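Local coordinates for FAD-binding oxidoreductase (Gulosibacter chungangensis, PDB 7PBG), which oxidises 4-ethylphenol, probably by dehydrogenation to 4-vinylphenol, using a covalently attached FAD, at residues G129-Y132 with K133-Y136; G326-W329 with Q330-Y334; K455-L458 with D459-E463; R503-D506 with A507-N511. All coordinates share one frame; numbering follows the deposited sequence.

Contact 1 (G129-Y132 with K133-Y136); sequences GVDY and KTLY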
loop_
_atom_site.group_PDB
_atom_site.type_symbol
_atom_site.label_atom_id
_atom_site.label_comp_id
_atom_site.label_asym_id
_atom_site.label_seq_id
_atom_site.Cartn_x
_atom_site.Cartn_y
_atom_site.Cartn_z
ATOM N N GLY A 129 -0.278 -16.931 -15.553
ATOM C CA GLY A 129 -1.422 -17.630 -16.123
ATOM C C GLY A 129 -2.328 -18.238 -15.075
ATOM O O GLY A 129 -3.366 -18.841 -15.468
ATOM N N VAL A 130 -1.993 -18.105 -13.789
ATOM C CA VAL A 130 -2.890 -18.647 -12.735
ATOM C C VAL A 130 -4.136 -17.764 -12.635
ATOM O O VAL A 130 -4.021 -16.545 -12.355
ATOM C CB VAL A 130 -2.231 -18.725 -11.356
ATOM C CG1 VAL A 130 -3.204 -19.277 -10.326
ATOM C CG2 VAL A 130 -0.936 -19.545 -11.368
ATOM N N ASP A 131 -5.302 -18.360 -12.859
ATOM C CA ASP A 131 -6.600 -17.668 -12.767
ATOM C C ASP A 131 -7.197 -17.992 -11.409
ATOM O O ASP A 131 -6.648 -18.816 -10.668
ATOM C CB ASP A 131 -7.556 -17.946 -13.930
ATOM C CG ASP A 131 -7.899 -19.392 -14.187
ATOM O OD1 ASP A 131 -7.656 -20.233 -13.294
ATOM O OD2 ASP A 131 -8.471 -19.654 -15.253
ATOM N N TYR A 132 -8.292 -17.317 -11.097
ATOM C CA TYR A 132 -8.905 -17.469 -9.760
ATOM C C TYR A 132 -9.353 -18.910 -9.631
ATOM O O TYR A 132 -9.227 -19.491 -8.547
ATOM C CB TYR A 132 -10.059 -16.498 -9.607
ATOM C CG TYR A 132 -9.618 -15.064 -9.503
ATOM C CD1 TYR A 132 -8.715 -14.648 -8.540
ATOM C CD2 TYR A 132 -9.985 -14.168 -10.481
ATOM C CE1 TYR A 132 -8.392 -13.300 -8.432
ATOM C CE2 TYR A 132 -9.595 -12.841 -10.430
ATOM C CZ TYR A 132 -8.732 -12.422 -9.439
ATOM O OH TYR A 132 -8.322 -11.102 -9.328
ATOM N N LYS A 133 -9.908 -19.484 -10.692
ATOM C CA LYS A 133 -10.372 -20.904 -10.633
ATOM C C LYS A 133 -9.207 -21.808 -10.212
ATOM O O LYS A 133 -9.352 -22.599 -9.263
ATOM C CB LYS A 133 -10.953 -21.356 -11.971
ATOM C CG LYS A 133 -11.355 -22.823 -12.046
ATOM C CD LYS A 133 -12.154 -23.118 -13.318
ATOM C CE LYS A 133 -12.486 -24.583 -13.503
ATOM N NZ LYS A 133 -11.376 -25.277 -14.195
ATOM N N THR A 134 -8.061 -21.684 -10.889
ATOM C CA THR A 134 -6.886 -22.538 -10.648
ATOM C C THR A 134 -6.349 -22.363 -9.226
ATOM O O THR A 134 -6.032 -23.373 -8.577
ATOM C CB THR A 134 -5.809 -22.253 -11.691
ATOM O OG1 THR A 134 -6.442 -22.614 -12.912
ATOM C CG2 THR A 134 -4.563 -23.078 -11.442
ATOM N N LEU A 135 -6.237 -21.109 -8.738
ATOM C CA LEU A 135 -5.650 -20.892 -7.417
ATOM C C LEU A 135 -6.625 -21.444 -6.389
ATOM O O LEU A 135 -6.149 -22.097 -5.480
ATOM C CB LEU A 135 -5.383 -19.401 -7.192
ATOM C CG LEU A 135 -4.724 -19.096 -5.853
ATOM C CD1 LEU A 135 -3.369 -19.755 -5.733
ATOM C CD2 LEU A 135 -4.612 -17.575 -5.633
ATOM N N TYR A 136 -7.931 -21.297 -6.616
ATOM C CA TYR A 136 -8.946 -21.825 -5.690
ATOM C C TYR A 136 -8.762 -23.334 -5.602
ATOM O O TYR A 136 -8.710 -23.892 -4.467
ATOM C CB TYR A 136 -10.333 -21.449 -6.155
ATOM C CG TYR A 136 -11.398 -22.184 -5.409
ATOM C CD1 TYR A 136 -11.652 -21.844 -4.104
ATOM C CD2 TYR A 136 -12.059 -23.246 -5.990
ATOM C CE1 TYR A 136 -12.637 -22.496 -3.398
ATOM C CE2 TYR A 136 -13.010 -23.946 -5.274
ATOM C CZ TYR A 136 -13.276 -23.582 -3.970
ATOM O OH TYR A 136 -14.228 -24.261 -3.249
HETATM O O HOH W 1 -4.962 -20.941 -14.389
#

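Contact 2 (G326-W329 with Q330-Y334); sequences GPRW and QIDKY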
loop_
_atom_site.group_PDB
_atom_site.type_symbol
_atom_site.label_atom_id
_atom_site.label_comp_id
_atom_site.label_asym_id
_atom_site.label_seq_id
_atom_site.Cartn_x
_atom_site.Cartn_y
_atom_site.Cartn_z
ATOM N N GLY A 326 -16.512 -14.958 10.766
ATOM C CA GLY A 326 -15.925 -15.215 12.091
ATOM C C GLY A 326 -16.656 -16.341 12.781
ATOM O O GLY A 326 -17.435 -17.039 12.155
ATOM N N PRO A 327 -16.455 -16.466 14.100
ATOM C CA PRO A 327 -17.270 -17.379 14.875
ATOM C C PRO A 327 -18.713 -16.879 14.867
ATOM O O PRO A 327 -18.959 -15.667 14.755
ATOM C CB PRO A 327 -16.668 -17.310 16.277
ATOM C CG PRO A 327 -15.973 -15.987 16.345
ATOM C CD PRO A 327 -15.621 -15.574 14.919
ATOM N N ARG A 328 -19.648 -17.797 15.060
ATOM C CA ARG A 328 -21.087 -17.473 15.006
ATOM C C ARG A 328 -21.464 -16.381 16.014
ATOM O O ARG A 328 -22.347 -15.564 15.677
ATOM C CB ARG A 328 -21.945 -18.720 15.174
ATOM C CG ARG A 328 -23.374 -18.546 14.693
ATOM C CD ARG A 328 -23.516 -18.167 13.232
ATOM N NE ARG A 328 -24.902 -17.899 12.873
ATOM C CZ ARG A 328 -25.572 -18.407 11.821
ATOM N NH1 ARG A 328 -24.973 -19.186 10.920
ATOM N NH2 ARG A 328 -26.843 -18.057 11.657
ATOM N N TRP A 329 -20.851 -16.335 17.210
ATOM C CA TRP A 329 -21.207 -15.293 18.217
ATOM C C TRP A 329 -20.981 -13.911 17.641
ATOM O O TRP A 329 -21.762 -13.000 17.953
ATOM C CB TRP A 329 -20.494 -15.465 19.572
ATOM C CG TRP A 329 -19.005 -15.602 19.507
ATOM C CD1 TRP A 329 -18.263 -16.750 19.549
ATOM C CD2 TRP A 329 -18.067 -14.524 19.480
ATOM N NE1 TRP A 329 -16.930 -16.456 19.458
ATOM C CE2 TRP A 329 -16.777 -15.102 19.456
ATOM C CE3 TRP A 329 -18.185 -13.130 19.501
ATOM C CZ2 TRP A 329 -15.630 -14.328 19.348
ATOM C CZ3 TRP A 329 -17.039 -12.379 19.435
ATOM C CH2 TRP A 329 -15.790 -12.970 19.354
ATOM N N GLN A 330 -19.937 -13.761 16.839
ATOM C CA GLN A 330 -19.585 -12.472 16.213
ATOM C C GLN A 330 -20.504 -12.207 15.011
ATOM O O GLN A 330 -21.069 -11.099 14.889
ATOM C CB GLN A 330 -18.131 -12.532 15.748
ATOM C CG GLN A 330 -17.698 -11.239 15.072
ATOM C CD GLN A 330 -16.243 -11.285 14.674
ATOM O OE1 GLN A 330 -15.676 -12.346 14.420
ATOM N NE2 GLN A 330 -15.635 -10.114 14.654
ATOM N N ILE A 331 -20.643 -13.185 14.125
ATOM C CA ILE A 331 -21.576 -13.048 12.968
ATOM C C ILE A 331 -22.955 -12.633 13.445
ATOM O O ILE A 331 -23.542 -11.713 12.851
ATOM C CB ILE A 331 -21.627 -14.342 12.130
ATOM C CG1 ILE A 331 -20.300 -14.582 11.414
ATOM C CG2 ILE A 331 -22.824 -14.282 11.192
ATOM C CD1 ILE A 331 -20.192 -15.940 10.744
ATOM N N ASP A 332 -23.496 -13.271 14.469
ATOM C CA ASP A 332 -24.896 -13.001 14.843
ATOM C C ASP A 332 -25.022 -11.547 15.325
ATOM O O ASP A 332 -26.086 -10.937 15.050
ATOM C CB ASP A 332 -25.349 -13.971 15.929
ATOM C CG ASP A 332 -25.616 -15.370 15.402
ATOM O OD1 ASP A 332 -25.569 -15.577 14.144
ATOM O OD2 ASP A 332 -25.850 -16.242 16.242
ATOM N N LYS A 333 -24.021 -11.029 16.039
ATOM C CA LYS A 333 -24.021 -9.610 16.491
ATOM C C LYS A 333 -23.961 -8.694 15.279
ATOM O O LYS A 333 -24.690 -7.713 15.239
ATOM C CB LYS A 333 -22.834 -9.346 17.399
ATOM C CG LYS A 333 -22.962 -9.985 18.771
ATOM C CD LYS A 333 -23.820 -9.155 19.688
ATOM C CE LYS A 333 -23.633 -9.542 21.134
ATOM N NZ LYS A 333 -24.746 -8.986 21.928
ATOM N N TYR A 334 -23.075 -8.959 14.337
ATOM C CA TYR A 334 -22.960 -8.037 13.189
ATOM C C TYR A 334 -24.230 -8.069 12.337
ATOM O O TYR A 334 -24.705 -7.018 11.908
ATOM C CB TYR A 334 -21.688 -8.333 12.391
ATOM C CG TYR A 334 -20.380 -8.026 13.071
ATOM C CD1 TYR A 334 -20.291 -7.316 14.266
ATOM C CD2 TYR A 334 -19.183 -8.400 12.469
ATOM C CE1 TYR A 334 -19.067 -7.061 14.864
ATOM C CE2 TYR A 334 -17.956 -8.151 13.058
ATOM C CZ TYR A 334 -17.894 -7.448 14.248
ATOM O OH TYR A 334 -16.698 -7.148 14.844
#

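Contact 3 (K455-L458 with D459-E463); sequences KETL and DMTRE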
loop_
_atom_site.group_PDB
_atom_site.type_symbol
_atom_site.label_atom_id
_atom_site.label_comp_id
_atom_site.label_asym_id
_atom_site.label_seq_id
_atom_site.Cartn_x
_atom_site.Cartn_y
_atom_site.Cartn_z
ATOM N N LYS A 455 -20.145 3.284 -31.479
ATOM C CA LYS A 455 -19.948 4.762 -31.490
ATOM C C LYS A 455 -20.795 5.407 -30.395
ATOM O O LYS A 455 -20.280 6.309 -29.683
ATOM C CB LYS A 455 -20.333 5.363 -32.846
ATOM C CG LYS A 455 -20.344 6.886 -32.862
ATOM C CD LYS A 455 -20.462 7.448 -34.254
ATOM C CE LYS A 455 -21.215 8.762 -34.297
ATOM N NZ LYS A 455 -20.592 9.773 -33.419
ATOM N N GLU A 456 -22.031 4.947 -30.211
ATOM C CA GLU A 456 -22.933 5.487 -29.180
ATOM C C GLU A 456 -22.275 5.251 -27.822
ATOM O O GLU A 456 -22.313 6.147 -26.997
ATOM C CB GLU A 456 -24.319 4.845 -29.206
ATOM C CG GLU A 456 -25.208 5.353 -30.345
ATOM C CD GLU A 456 -25.237 6.867 -30.470
ATOM O OE1 GLU A 456 -24.855 7.389 -31.561
ATOM O OE2 GLU A 456 -25.578 7.524 -29.480
ATOM N N THR A 457 -21.702 4.067 -27.624
ATOM C CA THR A 457 -21.078 3.722 -26.324
ATOM C C THR A 457 -19.864 4.601 -26.064
ATOM O O THR A 457 -19.715 5.109 -24.947
ATOM C CB THR A 457 -20.720 2.242 -26.276
ATOM O OG1 THR A 457 -21.957 1.572 -26.498
ATOM C CG2 THR A 457 -20.125 1.832 -24.945
ATOM N N LEU A 458 -18.998 4.749 -27.063
ATOM C CA LEU A 458 -17.818 5.612 -26.915
ATOM C C LEU A 458 -18.257 7.055 -26.690
ATOM O O LEU A 458 -17.705 7.702 -25.759
ATOM C CB LEU A 458 -16.944 5.514 -28.158
ATOM C CG LEU A 458 -15.715 6.406 -28.126
ATOM C CD1 LEU A 458 -14.901 6.208 -26.843
ATOM C CD2 LEU A 458 -14.873 6.177 -29.370
ATOM N N ASP A 459 -19.158 7.596 -27.516
ATOM C CA ASP A 459 -19.619 8.997 -27.332
ATOM C C ASP A 459 -20.225 9.190 -25.946
ATOM O O ASP A 459 -19.926 10.215 -25.298
ATOM C CB ASP A 459 -20.654 9.386 -28.374
ATOM C CG ASP A 459 -20.064 9.538 -29.759
ATOM O OD1 ASP A 459 -18.815 9.492 -29.875
ATOM O OD2 ASP A 459 -20.880 9.659 -30.717
ATOM N N MET A 460 -21.091 8.260 -25.525
ATOM C CA MET A 460 -21.735 8.307 -24.196
ATOM C C MET A 460 -20.645 8.386 -23.125
ATOM O O MET A 460 -20.708 9.238 -22.242
ATOM C CB MET A 460 -22.574 7.061 -23.928
ATOM C CG MET A 460 -23.229 7.061 -22.551
ATOM S SD MET A 460 -23.864 5.435 -22.161
ATOM C CE MET A 460 -22.390 4.463 -21.875
ATOM N N THR A 461 -19.669 7.493 -23.194
ATOM C CA THR A 461 -18.631 7.374 -22.147
ATOM C C THR A 461 -17.760 8.634 -22.116
ATOM O O THR A 461 -17.423 9.091 -21.022
ATOM C CB THR A 461 -17.807 6.113 -22.325
ATOM O OG1 THR A 461 -18.752 5.048 -22.387
ATOM C CG2 THR A 461 -16.824 5.899 -21.188
ATOM N N ARG A 462 -17.365 9.175 -23.266
ATOM C CA ARG A 462 -16.553 10.410 -23.226
ATOM C C ARG A 462 -17.340 11.543 -22.585
ATOM O O ARG A 462 -16.690 12.389 -21.891
ATOM C CB ARG A 462 -16.070 10.823 -24.620
ATOM C CG ARG A 462 -15.159 9.817 -25.288
ATOM C CD ARG A 462 -14.204 10.512 -26.213
ATOM N NE ARG A 462 -13.348 9.622 -26.971
ATOM C CZ ARG A 462 -12.163 9.162 -26.574
ATOM N NH1 ARG A 462 -11.706 9.408 -25.352
ATOM N NH2 ARG A 462 -11.469 8.374 -27.376
ATOM N N GLU A 463 -18.663 11.620 -22.780
ATOM C CA GLU A 463 -19.491 12.650 -22.108
ATOM C C GLU A 463 -19.574 12.337 -20.600
ATOM O O GLU A 463 -19.488 13.261 -19.784
ATOM C CB GLU A 463 -20.902 12.708 -22.683
ATOM C CG GLU A 463 -21.753 13.772 -22.033
ATOM C CD GLU A 463 -21.183 15.198 -21.937
ATOM O OE1 GLU A 463 -20.369 15.625 -22.799
ATOM O OE2 GLU A 463 -21.565 15.901 -20.993
HETATM O O HOH W 2 -23.569 9.820 -30.246
#

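Contact 4 (R503-D506 with A507-N511); sequences RIKD and ALDPN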
loop_
_atom_site.group_PDB
_atom_site.type_symbol
_atom_site.label_atom_id
_atom_site.label_comp_id
_atom_site.label_asym_id
_atom_site.label_seq_id
_atom_site.Cartn_x
_atom_site.Cartn_y
_atom_site.Cartn_z
ATOM N N ARG A 503 8.549 11.017 -16.944
ATOM C CA ARG A 503 9.969 11.014 -16.495
ATOM C C ARG A 503 10.387 9.626 -16.019
ATOM O O ARG A 503 11.480 9.180 -16.371
ATOM C CB ARG A 503 10.176 12.022 -15.369
ATOM C CG ARG A 503 10.047 13.450 -15.851
ATOM C CD ARG A 503 10.982 14.380 -15.129
ATOM N NE ARG A 503 10.593 15.746 -15.437
ATOM C CZ ARG A 503 10.339 16.698 -14.545
ATOM N NH1 ARG A 503 9.979 17.899 -14.967
ATOM N NH2 ARG A 503 10.447 16.467 -13.245
ATOM N N ILE A 504 9.525 8.959 -15.275
ATOM C CA ILE A 504 9.802 7.573 -14.808
ATOM C C ILE A 504 9.865 6.639 -16.029
ATOM O O ILE A 504 10.777 5.779 -16.091
ATOM C CB ILE A 504 8.782 7.107 -13.754
ATOM C CG1 ILE A 504 8.867 7.969 -12.497
ATOM C CG2 ILE A 504 8.950 5.621 -13.449
ATOM C CD1 ILE A 504 7.630 7.889 -11.636
ATOM N N LYS A 505 8.902 6.794 -16.938
ATOM C CA LYS A 505 8.810 5.988 -18.178
ATOM C C LYS A 505 10.143 6.075 -18.925
ATOM O O LYS A 505 10.656 5.026 -19.313
ATOM C CB LYS A 505 7.714 6.538 -19.088
ATOM C CG LYS A 505 7.566 5.880 -20.431
ATOM C CD LYS A 505 7.352 4.417 -20.325
ATOM C CE LYS A 505 7.028 3.821 -21.664
ATOM N NZ LYS A 505 6.977 2.346 -21.580
ATOM N N ASP A 506 10.662 7.268 -19.128
ATOM C CA ASP A 506 11.865 7.458 -19.972
ATOM C C ASP A 506 13.091 6.978 -19.187
ATOM O O ASP A 506 14.032 6.521 -19.834
ATOM C CB ASP A 506 12.006 8.877 -20.482
ATOM C CG ASP A 506 10.862 9.368 -21.370
ATOM O OD1 ASP A 506 10.291 8.565 -22.151
ATOM O OD2 ASP A 506 10.573 10.585 -21.301
ATOM N N ALA A 507 13.030 6.994 -17.857
ATOM C CA ALA A 507 14.095 6.497 -16.962
ATOM C C ALA A 507 14.177 4.979 -17.090
ATOM O O ALA A 507 15.275 4.453 -17.269
ATOM C CB ALA A 507 13.836 6.909 -15.536
ATOM N N LEU A 508 13.026 4.318 -17.047
ATOM C CA LEU A 508 12.984 2.859 -16.939
ATOM C C LEU A 508 12.868 2.214 -18.312
ATOM O O LEU A 508 13.103 0.982 -18.388
ATOM C CB LEU A 508 11.797 2.489 -16.055
ATOM C CG LEU A 508 11.906 2.880 -14.583
ATOM C CD1 LEU A 508 10.697 2.355 -13.833
ATOM C CD2 LEU A 508 13.175 2.349 -13.956
ATOM N N ASP A 509 12.473 2.967 -19.324
ATOM C CA ASP A 509 12.245 2.409 -20.680
ATOM C C ASP A 509 12.749 3.428 -21.696
ATOM O O ASP A 509 11.969 4.060 -22.402
ATOM C CB ASP A 509 10.772 2.023 -20.853
ATOM C CG ASP A 509 10.445 1.334 -22.186
ATOM O OD1 ASP A 509 11.393 0.996 -22.964
ATOM O OD2 ASP A 509 9.243 1.228 -22.470
ATOM N N PRO A 510 14.082 3.618 -21.795
ATOM C CA PRO A 510 14.628 4.688 -22.627
ATOM C C PRO A 510 14.268 4.534 -24.102
ATOM O O PRO A 510 14.201 5.530 -24.752
ATOM C CB PRO A 510 16.160 4.617 -22.456
ATOM C CG PRO A 510 16.435 3.377 -21.638
ATOM C CD PRO A 510 15.121 2.935 -21.010
ATOM N N ASN A 511 14.120 3.292 -24.600
ATOM C CA ASN A 511 13.760 3.073 -26.015
ATOM C C ASN A 511 12.227 3.086 -26.193
ATOM O O ASN A 511 11.765 2.968 -27.341
ATOM C CB ASN A 511 14.376 1.782 -26.528
ATOM C CG ASN A 511 15.885 1.890 -26.588
ATOM O OD1 ASN A 511 16.424 2.940 -26.956
ATOM N ND2 ASN A 511 16.553 0.808 -26.241
HETATM O O HOH W 3 11.545 6.656 -23.389
#

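Contact 1 (G129-Y132 with K133-Y136)
With its CG set between the backbone N and the carbonyl carbon (chi1 57°), D131 folds its carboxylate forward over the helix start, while T134 turns OG1 beside its own backbone N (chi1 -62°), so that both groups of T134 face the same oxygen. That oxygen is D131 OD1. It accepts from T134 N at 2.8 Å, the N-H coming in nearly in line with the C-O bond, and T134 OG1 lies 2.7 Å from D131 OD1 as the two side chains cross at about a right angle. The arrangement is an N-cap: helix 132-142 of the FAD-binding domain has amides at its first turn that no preceding carbonyl serves, and the aspartate just before it supplies an acceptor, whose negative charge would probably interact favourably with the helix dipole. The backbone follows at once, L135 N binding D131 O at 3.0 Å and Y136 N binding Y132 O at 2.9 Å. Water 1 joins loop and helix a second time, donating to G129 O and T134 OG1 and accepting from D131 N. Replacing D131, an alanine here would remove both carboxylate oxygens and would probably leave T134 N at the helix start without its capping acceptor. On the buried side V130 sends CG1 to within 3.8 Å of L135 CB, and both side chains rest on V114 of strand 114-118. The side chain of Y132 touches N161, an FAD-binding residue, and comes within about 5 Å (nearest atoms) of the bound FAD.

Contact 2 (G326-W329 with Q330-Y334)
P327 O takes two amides as the chain turns into helix 328-342: I331 N approaches in the carbonyl plane at 3.1 Å, whereas Q330 N stands above that plane at 3.0 Å with a bent N-H angle of 131°. One residue on, R328 pairs with D332 a turn later in an i to i+4 salt bridge, R328 NE donating a hydrogen bond to D332 OD1 at 2.7 Å. The bond falls on the syn side of the carboxylate, and the guanidinium and carboxylate planes stand 86° apart. A bend at chi2 (59°) turns the arginine chain forward along the helix to D332. Its NH1 and NH2 pair with E241 and E354, so three carboxylates gather round one guanidinium, and a methionine in place of R328 would probably leave D332 without its mate and two further acids without a shared counter-charge. P327 is the N-cap residue of this helix, which follows strand 318-326 of the large antiparallel sheet, and the turn also meets the second subunit. W329 presents one ring face to Q330 CB, a CH-pi contact at 4.1 Å from the centroid of the six-membered ring; P327 CG lies over that same face. K333 of the second subunit makes a cation-pi contact with W329. The extended Q330 carries NE2 to Y334 OH at 3.2 Å, in the plane of its amide, and I331 CD1 reaches G326 O at 3.3 Å.

Contact 3 (K455-L458 with D459-E463)
Regular i to i+4 bonds run through the middle of helix 451-470, from D459 N to K455 O at 2.8 Å through M460 N and T461 N to R462 N on L458 O at 2.9 Å. This amphipathic helix of the FAD-linked oxidase C-terminal domain turns T457 and M460 inward, T457 against F396 and Y446 of the sheet and M460 against helix 406-422. On its outer side K455 and D459 form a salt bridge one turn apart: the lysine chain bends at chi3 and chi4 to bring NZ to D459 OD2 at 2.7 Å, on the syn lone pair. Water 2 can also donate to D459 OD2, though it has more acceptors in reach than protons. L458 and R462 lie side by side, with L458 CD1 over one face of the guanidinium, 3.8 Å from R462 NE. The guanidinium is held at its far end as well, NH1 by Q485 and NH2 by the V481 carbonyl, which limits its freedom to turn. T457 O takes a second donor from T461, whose OG1 sits beside its own backbone N (chi1 -54°): T461 N at 3.0 Å and T461 OG1 at 2.7 Å reach it from opposite faces of the carbonyl plane.

Contact 4 (R503-D506 with A507-N511)
K505 NZ is held by three acceptors: D509 OD2 at 2.7 Å and the carbonyl oxygens of N224 and L514. The D509 bond is a salt bridge on the anti lone pair of the carboxylate, away from its other oxygen, and the two side chains run side by side. D509 CG is anti to the backbone N (chi1 -176°), pointing the carboxylate back toward the lysine. Beyond this bond D509 OD2 also accepts from L514 N and OD1 from I513 N, so the aspartate binds the chain that follows as well as the helix. Here helix 492-508 of the FAD-linked oxidase C-terminal domain ends: L508 N still bonds I504 O at 2.8 Å, but D509 leaves helical angles, its N making a weak bond to K505 O, and P510 CA-H meets D506 O at 3.4 Å. Water 3 lies within donating distance of D506 OD1 and D509 O, with more acceptors about it than it has protons, while D506 is held further by E524 and by a salt bridge to R527. On the other flank I504 CG2 packs against L508 CD1 at 3.7 Å, the two branched chains pointing the same way; I504 meets L219 of the second subunit, and R503 NH1 forms a salt bridge with D188 of that subunit.

From the N terminus onward the four contacts follow in series: each is local, joining neighbouring turns of chain, and none nests within or crosses another. Contact 1 comes first, closing the loop after strand 123-126 into helix 132-142 of the FAD-binding domain. Contact 2 starts helix 328-342 after strand 318-326, with its centre about 30 Å from that of contact 1. Contact 3 lies within helix 451-470, and contact 4 ends helix 492-508; both lie in the FAD-linked oxidase C-terminal domain, yet their centres are about 33 Å apart. Contacts 2 and 4, about 51 Å apart between centres, both touch the second subunit, which is thus met at two widely separated places.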